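Local coordinates for CocE/NonD family hydrolase (Staphylococcus aureus subsp. aureus COL, PDB 3III), which is probably a serine hydrolase of the alpha/beta-hydrolase fold, related to cocaine esterase and X-Pro dipeptidyl-peptidases, cleaving ester or amide bonds in substrates not yet established, at residues 48-60 / 119-133. Sequence-based numbering, arbitrary orientation.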
HETATM    1  N   MSE A  48     -27.014  -6.188  10.287  1.00  6.42           N
HETATM    2  CA  MSE A  48     -26.023  -7.088  10.837  1.00  6.40           C
HETATM    3  C   MSE A  48     -26.633  -8.037  11.873  1.00  6.61           C
HETATM    4  O   MSE A  48     -27.757  -7.809  12.398  1.00  4.44           O
HETATM    5  CB  MSE A  48     -24.879  -6.310  11.474  1.00  6.46           C
HETATM    6  CG  MSE A  48     -24.228  -5.267  10.603  1.00  8.93           C
HETATM    7 SE   MSE A  48     -23.300  -6.054   9.051  1.00 13.76          SE
HETATM    8  CE  MSE A  48     -24.861  -6.074   7.753  1.00  2.92           C
ATOM      9  N   ARG A  49     -25.865  -9.061  12.239  1.00  7.28           N
ATOM     10  CA  ARG A  49     -26.346 -10.064  13.218  1.00  8.38           C
ATOM     11  C   ARG A  49     -26.743  -9.406  14.526  1.00  7.93           C
ATOM     12  O   ARG A  49     -27.692  -9.822  15.133  1.00  7.88           O
ATOM     13  CB  ARG A  49     -25.301 -11.138  13.524  1.00  9.24           C
ATOM     14  CG  ARG A  49     -25.249 -12.325  12.504  1.00 14.36           C
ATOM     15  CD  ARG A  49     -23.870 -13.034  12.550  1.00 18.93           C
ATOM     16  NE  ARG A  49     -22.786 -12.060  12.390  1.00 23.20           N
ATOM     17  CZ  ARG A  49     -21.570 -12.148  12.933  1.00 25.70           C
ATOM     18  NH1 ARG A  49     -21.223 -13.208  13.668  1.00 27.66           N
ATOM     19  NH2 ARG A  49     -20.705 -11.162  12.756  1.00 23.72           N
ATOM     20  N   ASP A  50     -26.048  -8.363  14.943  1.00  7.77           N
ATOM     21  CA  ASP A  50     -26.418  -7.674  16.187  1.00  8.42           C
ATOM     22  C   ASP A  50     -27.540  -6.626  16.072  1.00  8.66           C
ATOM     23  O   ASP A  50     -27.868  -5.981  17.069  1.00  7.58           O
ATOM     24  CB  ASP A  50     -25.200  -7.056  16.866  1.00  7.74           C
ATOM     25  CG  ASP A  50     -24.662  -5.842  16.145  1.00  7.57           C
ATOM     26  OD1 ASP A  50     -25.143  -5.451  15.071  1.00  8.19           O
ATOM     27  OD2 ASP A  50     -23.714  -5.262  16.675  1.00  5.90           O
ATOM     28  N   GLY A  51     -28.128  -6.480  14.881  1.00  8.86           N
ATOM     29  CA  GLY A  51     -29.193  -5.499  14.635  1.00  8.76           C
ATOM     30  C   GLY A  51     -28.695  -4.184  14.066  1.00  8.89           C
ATOM     31  O   GLY A  51     -29.476  -3.394  13.606  1.00  9.61           O
ATOM     32  N   GLU A  52     -27.398  -3.925  14.078  1.00  9.37           N
ATOM     33  CA  GLU A  52     -26.892  -2.688  13.484  1.00  9.45           C
ATOM     34  C   GLU A  52     -27.225  -2.626  11.990  1.00  9.14           C
ATOM     35  O   GLU A  52     -27.087  -3.628  11.251  1.00  8.70           O
ATOM     36  CB  GLU A  52     -25.386  -2.536  13.691  1.00  9.70           C
ATOM     37  CG  GLU A  52     -24.782  -1.177  13.122  1.00 11.90           C
ATOM     38  CD  GLU A  52     -24.998   0.003  14.089  1.00 13.86           C
ATOM     39  OE1 GLU A  52     -25.581  -0.205  15.176  1.00 11.48           O
ATOM     40  OE2 GLU A  52     -24.559   1.118  13.773  1.00 17.22           O
ATOM     41  N   LYS A  53     -27.629  -1.436  11.542  1.00  8.29           N
ATOM     42  CA  LYS A  53     -27.832  -1.199  10.123  1.00  9.23           C
ATOM     43  C   LYS A  53     -26.627  -0.569   9.448  1.00  8.50           C
ATOM     44  O   LYS A  53     -26.082   0.384   9.944  1.00  9.22           O
ATOM     45  CB  LYS A  53     -29.094  -0.357   9.923  1.00  9.20           C
ATOM     46  CG  LYS A  53     -30.381  -1.237  10.011  1.00 12.41           C
ATOM     47  CD  LYS A  53     -31.605  -0.376   9.920  1.00 17.97           C
ATOM     48  CE  LYS A  53     -32.877  -1.210   9.840  1.00 21.96           C
ATOM     49  NZ  LYS A  53     -34.053  -0.384  10.268  1.00 24.88           N
ATOM     50  N   LEU A  54     -26.213  -1.111   8.315  1.00  7.53           N
ATOM     51  CA  LEU A  54     -25.201  -0.488   7.471  1.00  7.27           C
ATOM     52  C   LEU A  54     -25.903   0.086   6.252  1.00  6.94           C
ATOM     53  O   LEU A  54     -26.861  -0.539   5.713  1.00  6.54           O
ATOM     54  CB  LEU A  54     -24.142  -1.493   7.010  1.00  7.43           C
ATOM     55  CG  LEU A  54     -22.861  -1.543   7.828  1.00 10.69           C
ATOM     56  CD1 LEU A  54     -23.114  -1.640   9.318  1.00  8.81           C
ATOM     57  CD2 LEU A  54     -21.937  -2.623   7.304  1.00 10.78           C
ATOM     58  N   TYR A  55     -25.446   1.249   5.835  1.00  5.39           N
ATOM     59  CA  TYR A  55     -26.023   1.988   4.724  1.00  6.17           C
ATOM     60  C   TYR A  55     -25.242   1.824   3.451  1.00  6.56           C
ATOM     61  O   TYR A  55     -24.018   1.862   3.446  1.00  8.13           O
ATOM     62  CB  TYR A  55     -26.219   3.472   5.076  1.00  6.41           C
ATOM     63  CG  TYR A  55     -27.238   3.611   6.194  1.00  5.11           C
ATOM     64  CD1 TYR A  55     -28.559   3.950   5.925  1.00  6.92           C
ATOM     65  CD2 TYR A  55     -26.867   3.377   7.511  1.00  6.86           C
ATOM     66  CE1 TYR A  55     -29.503   4.023   6.965  1.00  8.92           C
ATOM     67  CE2 TYR A  55     -27.779   3.424   8.518  1.00 10.11           C
ATOM     68  CZ  TYR A  55     -29.089   3.752   8.246  1.00 10.00           C
ATOM     69  OH  TYR A  55     -29.960   3.858   9.277  1.00 13.02           O
ATOM     70  N   ILE A  56     -25.961   1.651   2.357  1.00  6.12           N
ATOM     71  CA  ILE A  56     -25.320   1.408   1.025  1.00  6.27           C
ATOM     72  C   ILE A  56     -25.994   2.187  -0.092  1.00  6.55           C
ATOM     73  O   ILE A  56     -27.128   2.673   0.047  1.00  6.96           O
ATOM     74  CB  ILE A  56     -25.378  -0.115   0.621  1.00  5.43           C
ATOM     75  CG1 ILE A  56     -26.824  -0.575   0.394  1.00  6.87           C
ATOM     76  CG2 ILE A  56     -24.820  -0.968   1.740  1.00  6.39           C
ATOM     77  CD1 ILE A  56     -26.986  -2.115  -0.047  1.00  5.41           C
ATOM     78  N   ASN A  57     -25.296   2.266  -1.224  1.00  7.33           N
ATOM     79  CA  ASN A  57     -25.894   2.616  -2.498  1.00  7.63           C
ATOM     80  C   ASN A  57     -25.716   1.456  -3.460  1.00  7.71           C
ATOM     81  O   ASN A  57     -24.692   0.782  -3.445  1.00  8.50           O
ATOM     82  CB  ASN A  57     -25.182   3.821  -3.105  1.00  8.19           C
ATOM     83  CG  ASN A  57     -25.274   5.056  -2.238  1.00  8.88           C
ATOM     84  OD1 ASN A  57     -26.290   5.299  -1.583  1.00  4.90           O
ATOM     85  ND2 ASN A  57     -24.249   5.889  -2.307  1.00  4.61           N
ATOM     86  N   ILE A  58     -26.697   1.263  -4.325  1.00  6.77           N
ATOM     87  CA  ILE A  58     -26.643   0.252  -5.360  1.00  6.96           C
ATOM     88  C   ILE A  58     -26.834   0.910  -6.734  1.00  7.17           C
ATOM     89  O   ILE A  58     -27.848   1.541  -6.986  1.00  8.42           O
ATOM     90  CB  ILE A  58     -27.799  -0.771  -5.216  1.00  5.68           C
ATOM     91  CG1 ILE A  58     -27.815  -1.466  -3.841  1.00  7.44           C
ATOM     92  CG2 ILE A  58     -27.765  -1.816  -6.372  1.00  2.52           C
ATOM     93  CD1 ILE A  58     -29.183  -2.207  -3.508  1.00  6.32           C
ATOM     94  N   PHE A  59     -25.862   0.749  -7.625  1.00  6.09           N
ATOM     95  CA  PHE A  59     -25.996   1.211  -8.998  1.00  5.76           C
ATOM     96  C   PHE A  59     -26.160  -0.016  -9.862  1.00  6.26           C
ATOM     97  O   PHE A  59     -25.318  -0.946  -9.789  1.00  7.54           O
ATOM     98  CB  PHE A  59     -24.707   1.902  -9.417  1.00  6.94           C
ATOM     99  CG  PHE A  59     -24.412   3.191  -8.661  1.00  5.24           C
ATOM    100  CD1 PHE A  59     -24.806   4.388  -9.174  1.00  6.13           C
ATOM    101  CD2 PHE A  59     -23.753   3.165  -7.422  1.00  6.44           C
ATOM    102  CE1 PHE A  59     -24.537   5.576  -8.477  1.00  8.08           C
ATOM    103  CE2 PHE A  59     -23.461   4.309  -6.728  1.00  5.27           C
ATOM    104  CZ  PHE A  59     -23.844   5.526  -7.251  1.00  5.68           C
ATOM    105  N   ARG A  60     -27.215  -0.029 -10.661  1.00  6.00           N
ATOM    106  CA  ARG A  60     -27.521  -1.178 -11.479  1.00  6.55           C
ATOM    107  C   ARG A  60     -28.177  -0.831 -12.795  1.00  5.86           C
ATOM    108  O   ARG A  60     -28.767   0.231 -12.933  1.00  6.46           O
ATOM    109  CB  ARG A  60     -28.347  -2.178 -10.683  1.00  5.86           C
ATOM    110  CG  ARG A  60     -29.620  -1.636 -10.087  1.00  7.42           C
ATOM    111  CD  ARG A  60     -30.322  -2.691  -9.212  1.00  9.57           C
ATOM    112  NE  ARG A  60     -31.653  -2.210  -8.808  1.00  8.56           N
ATOM    113  CZ  ARG A  60     -32.738  -2.284  -9.574  1.00 10.31           C
ATOM    114  NH1 ARG A  60     -32.700  -2.824 -10.774  1.00 10.66           N
ATOM    115  NH2 ARG A  60     -33.883  -1.778  -9.145  1.00 13.00           N
ATOM    116  N   VAL A 119     -23.373  -4.810 -11.649  1.00  7.28           N
ATOM    117  CA  VAL A 119     -23.943  -4.006 -10.579  1.00  7.76           C
ATOM    118  C   VAL A 119     -22.760  -3.467  -9.731  1.00  8.54           C
ATOM    119  O   VAL A 119     -21.766  -4.142  -9.585  1.00  9.58           O
ATOM    120  CB  VAL A 119     -24.958  -4.815  -9.721  1.00  8.23           C
ATOM    121  CG1 VAL A 119     -25.264  -4.117  -8.364  1.00  7.45           C
ATOM    122  CG2 VAL A 119     -26.242  -5.087 -10.514  1.00  5.72           C
ATOM    123  N   VAL A 120     -22.844  -2.213  -9.249  1.00  8.97           N
ATOM    124  CA  VAL A 120     -21.898  -1.682  -8.275  1.00  8.16           C
ATOM    125  C   VAL A 120     -22.595  -1.393  -6.937  1.00  9.44           C
ATOM    126  O   VAL A 120     -23.607  -0.664  -6.894  1.00  9.11           O
ATOM    127  CB  VAL A 120     -21.116  -0.439  -8.795  1.00  8.49           C
ATOM    128  CG1 VAL A 120     -20.203   0.132  -7.689  1.00  6.73           C
ATOM    129  CG2 VAL A 120     -20.249  -0.778 -10.086  1.00  6.40           C
ATOM    130  N   VAL A 121     -22.056  -1.959  -5.842  1.00  9.25           N
ATOM    131  CA  VAL A 121     -22.619  -1.693  -4.497  1.00  8.14           C
ATOM    132  C   VAL A 121     -21.570  -0.962  -3.730  1.00  8.41           C
ATOM    133  O   VAL A 121     -20.401  -1.377  -3.702  1.00  9.26           O
ATOM    134  CB  VAL A 121     -23.011  -2.970  -3.713  1.00  9.01           C
ATOM    135  CG1 VAL A 121     -23.478  -2.599  -2.300  1.00  6.67           C
ATOM    136  CG2 VAL A 121     -24.049  -3.841  -4.488  1.00  6.95           C
ATOM    137  N   LYS A 122     -21.959   0.164  -3.133  1.00  7.43           N
ATOM    138  CA  LYS A 122     -21.024   1.002  -2.347  1.00  8.95           C
ATOM    139  C   LYS A 122     -21.469   0.927  -0.913  1.00  8.40           C
ATOM    140  O   LYS A 122     -22.600   1.284  -0.598  1.00  8.86           O
ATOM    141  CB  LYS A 122     -21.043   2.463  -2.834  1.00  9.24           C
ATOM    142  CG  LYS A 122     -20.087   3.361  -2.082  1.00  8.86           C
ATOM    143  CD  LYS A 122     -18.615   3.129  -2.548  1.00  8.50           C
ATOM    144  CE  LYS A 122     -17.675   3.398  -1.377  1.00 11.24           C
ATOM    145  NZ  LYS A 122     -16.298   3.054  -1.579  1.00  9.03           N
ATOM    146  N   VAL A 123     -20.583   0.456  -0.047  1.00  8.78           N
ATOM    147  CA  VAL A 123     -20.904   0.130   1.333  1.00  8.39           C
ATOM    148  C   VAL A 123     -20.274   1.157   2.267  1.00  8.83           C
ATOM    149  O   VAL A 123     -19.070   1.431   2.190  1.00  8.29           O
ATOM    150  CB  VAL A 123     -20.395  -1.278   1.737  1.00  9.47           C
ATOM    151  CG1 VAL A 123     -20.765  -1.572   3.200  1.00  8.58           C
ATOM    152  CG2 VAL A 123     -20.964  -2.305   0.770  1.00  9.42           C
ATOM    153  N   ALA A 124     -21.127   1.729   3.123  1.00  7.43           N
ATOM    154  CA  ALA A 124     -20.691   2.455   4.297  1.00  7.22           C
ATOM    155  C   ALA A 124     -20.589   1.476   5.463  1.00  7.11           C
ATOM    156  O   ALA A 124     -21.591   0.963   5.940  1.00  7.86           O
ATOM    157  CB  ALA A 124     -21.654   3.597   4.612  1.00  6.21           C
ATOM    158  N   LEU A 125     -19.360   1.209   5.929  1.00  8.20           N
ATOM    159  CA  LEU A 125     -19.150   0.255   7.017  1.00  9.15           C
ATOM    160  C   LEU A 125     -19.606   0.877   8.330  1.00  8.91           C
ATOM    161  O   LEU A 125     -19.904   2.098   8.417  1.00  9.40           O
ATOM    162  CB  LEU A 125     -17.697  -0.261   7.074  1.00  8.73           C
ATOM    163  CG  LEU A 125     -17.342  -1.141   5.858  1.00  8.63           C
ATOM    164  CD1 LEU A 125     -15.788  -1.260   5.632  1.00  8.91           C
ATOM    165  CD2 LEU A 125     -17.995  -2.483   5.996  1.00  6.64           C
ATOM    166  N   ARG A 126     -19.683   0.014   9.336  1.00  8.54           N
ATOM    167  CA  ARG A 126     -20.160   0.392  10.671  1.00  7.67           C
ATOM    168  C   ARG A 126     -19.392   1.619  11.170  1.00  8.14           C
ATOM    169  O   ARG A 126     -18.164   1.711  11.043  1.00  7.41           O
ATOM    170  CB  ARG A 126     -19.965  -0.742  11.648  1.00  6.89           C
ATOM    171  CG  ARG A 126     -20.617  -0.521  13.000  1.00  9.29           C
ATOM    172  CD  ARG A 126     -20.287  -1.646  13.975  1.00  8.70           C
ATOM    173  NE  ARG A 126     -20.810  -2.939  13.546  1.00  8.56           N
ATOM    174  CZ  ARG A 126     -21.763  -3.629  14.162  1.00 10.82           C
ATOM    175  NH1 ARG A 126     -22.333  -3.179  15.281  1.00  8.39           N
ATOM    176  NH2 ARG A 126     -22.148  -4.803  13.673  1.00 11.95           N
ATOM    177  N   GLY A 127     -20.148   2.527  11.789  1.00  7.95           N
ATOM    178  CA  GLY A 127     -19.612   3.790  12.312  1.00  8.72           C
ATOM    179  C   GLY A 127     -19.590   4.960  11.334  1.00  9.25           C
ATOM    180  O   GLY A 127     -19.308   6.106  11.733  1.00 10.48           O
ATOM    181  N   SER A 128     -19.848   4.671  10.058  1.00  9.98           N
ATOM    182  CA  SER A 128     -19.864   5.666   9.017  1.00 10.35           C
ATOM    183  C   SER A 128     -21.260   5.808   8.430  1.00 10.66           C
ATOM    184  O   SER A 128     -22.105   4.918   8.512  1.00  9.89           O
ATOM    185  CB  SER A 128     -18.838   5.332   7.916  1.00 11.44           C
ATOM    186  OG  SER A 128     -19.291   4.240   7.114  1.00 10.76           O
ATOM    187  N   ASP A 129     -21.478   6.971   7.847  1.00 10.97           N
ATOM    188  CA  ASP A 129     -22.764   7.384   7.313  1.00  9.99           C
ATOM    189  C   ASP A 129     -23.788   7.427   8.450  1.00 10.07           C
ATOM    190  O   ASP A 129     -23.485   7.955   9.518  1.00  9.17           O
ATOM    191  CB  ASP A 129     -23.199   6.527   6.129  1.00 10.16           C
ATOM    192  CG  ASP A 129     -24.272   7.192   5.324  1.00 13.22           C
ATOM    193  OD1 ASP A 129     -23.963   8.201   4.655  1.00 19.44           O
ATOM    194  OD2 ASP A 129     -25.438   6.757   5.391  1.00 15.74           O
ATOM    195  N   LYS A 130     -24.960   6.852   8.254  1.00 10.55           N
ATOM    196  CA  LYS A 130     -26.007   6.934   9.277  1.00 11.76           C
ATOM    197  C   LYS A 130     -25.788   5.902  10.393  1.00 12.71           C
ATOM    198  O   LYS A 130     -26.491   5.927  11.398  1.00 13.33           O
ATOM    199  CB  LYS A 130     -27.395   6.883   8.607  1.00 11.46           C
ATOM    200  CG  LYS A 130     -27.588   8.195   7.770  1.00 14.82           C
ATOM    201  CD  LYS A 130     -28.837   8.264   6.955  1.00 16.32           C
ATOM    202  CE  LYS A 130     -28.663   7.542   5.651  1.00 19.15           C
ATOM    203  NZ  LYS A 130     -27.527   8.108   4.802  1.00 16.51           N
ATOM    204  N   SER A 131     -24.782   5.035  10.255  1.00 12.99           N
ATOM    205  CA  SER A 131     -24.406   4.162  11.356  1.00 13.18           C
ATOM    206  C   SER A 131     -23.569   4.939  12.351  1.00 12.68           C
ATOM    207  O   SER A 131     -22.523   5.481  12.001  1.00 12.35           O
ATOM    208  CB  SER A 131     -23.592   2.947  10.893  1.00 13.49           C
ATOM    209  OG  SER A 131     -23.099   2.235  12.022  1.00 11.80           O
ATOM    210  N   LYS A 132     -24.002   4.951  13.604  1.00 12.52           N
ATOM    211  CA  LYS A 132     -23.227   5.564  14.682  1.00 12.49           C
ATOM    212  C   LYS A 132     -22.698   4.473  15.618  1.00 12.77           C
ATOM    213  O   LYS A 132     -22.446   4.726  16.798  1.00 12.61           O
ATOM    214  CB  LYS A 132     -24.046   6.618  15.475  1.00 14.33           C
ATOM    215  CG  LYS A 132     -24.626   7.755  14.658  1.00 15.07           C
ATOM    216  CD  LYS A 132     -23.568   8.471  13.794  1.00 17.54           C
ATOM    217  CE  LYS A 132     -24.152   9.122  12.509  1.00 17.49           C
ATOM    218  NZ  LYS A 132     -23.052   9.908  11.760  1.00 15.38           N
ATOM    219  N   GLY A 133     -22.500   3.271  15.081  1.00 11.95           N
ATOM    220  CA  GLY A 133     -21.866   2.164  15.829  1.00 11.93           C
ATOM    221  C   GLY A 133     -20.336   2.274  15.920  1.00 10.85           C
ATOM    222  O   GLY A 133     -19.757   3.263  15.501  1.00 10.27           O
TER
HETATM  223  O   HOH W   1     -23.266  -7.837  14.244  1.00  3.18           O
HETATM  224  O   HOH W   2     -26.181   3.354  14.749  1.00 21.79           O
HETATM  225  O   HOH W   3     -23.343   2.620   7.439  1.00  5.12           O
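Phe59 and Val120 trade two backbone hydrogen bonds, and Asn57 with Lys122 repeats the pattern two residues along. Farther on, Ala124 N reaches Tyr55 O at 2.9 Å, but the return position is taken by a water, which accepts from Tyr55 N and donates to Ala124 O and Ser128 O as the chain leaves the strand. Ile56 with Val123 and Ile58 with Val121 are the non-hydrogen-bonded pairs; on their face Ile58 CG2 lies 3.9 Å from Val119 CG1, and Trp152 and Val149 of helix 140-154 cover Ile56 and Val123. Strands 53-60 and 119-124 thus run antiparallel in the N-terminal part of the central alpha/beta-hydrolase sheet, with strand 36-47 beyond the first and the parallel strand 67-74 beyond the second.

Past the strands the contact turns polar. Arg126 NH1 meets the syn lone pair of Asp50 OD2 at 2.9 Å, 16° out of the guanidinium plane, while Glu52 CB sits over one guanidinium face, 3.5 Å from NH1. Arg126 NE pairs with Asp145, so two carboxylates hold the group. Asp50 OD1 also accepts from Glu52 N, closing an Asx turn. Glu52 brings the anti lone pair of OE2 to Ser131 OG at 2.5 Å, its chain leaving the backbone with CG trans to N (chi1 -177°) and then bending at chi2; that hydroxyl in turn accepts from Gly127 N, tying the two turns of 125-131 together.

Lys130 lays its CB over one face of the Tyr55 ring, a CH-pi contact 3.6 Å from the centroid, and its NZ curls back to Asp129 OD2 and on to Asp43.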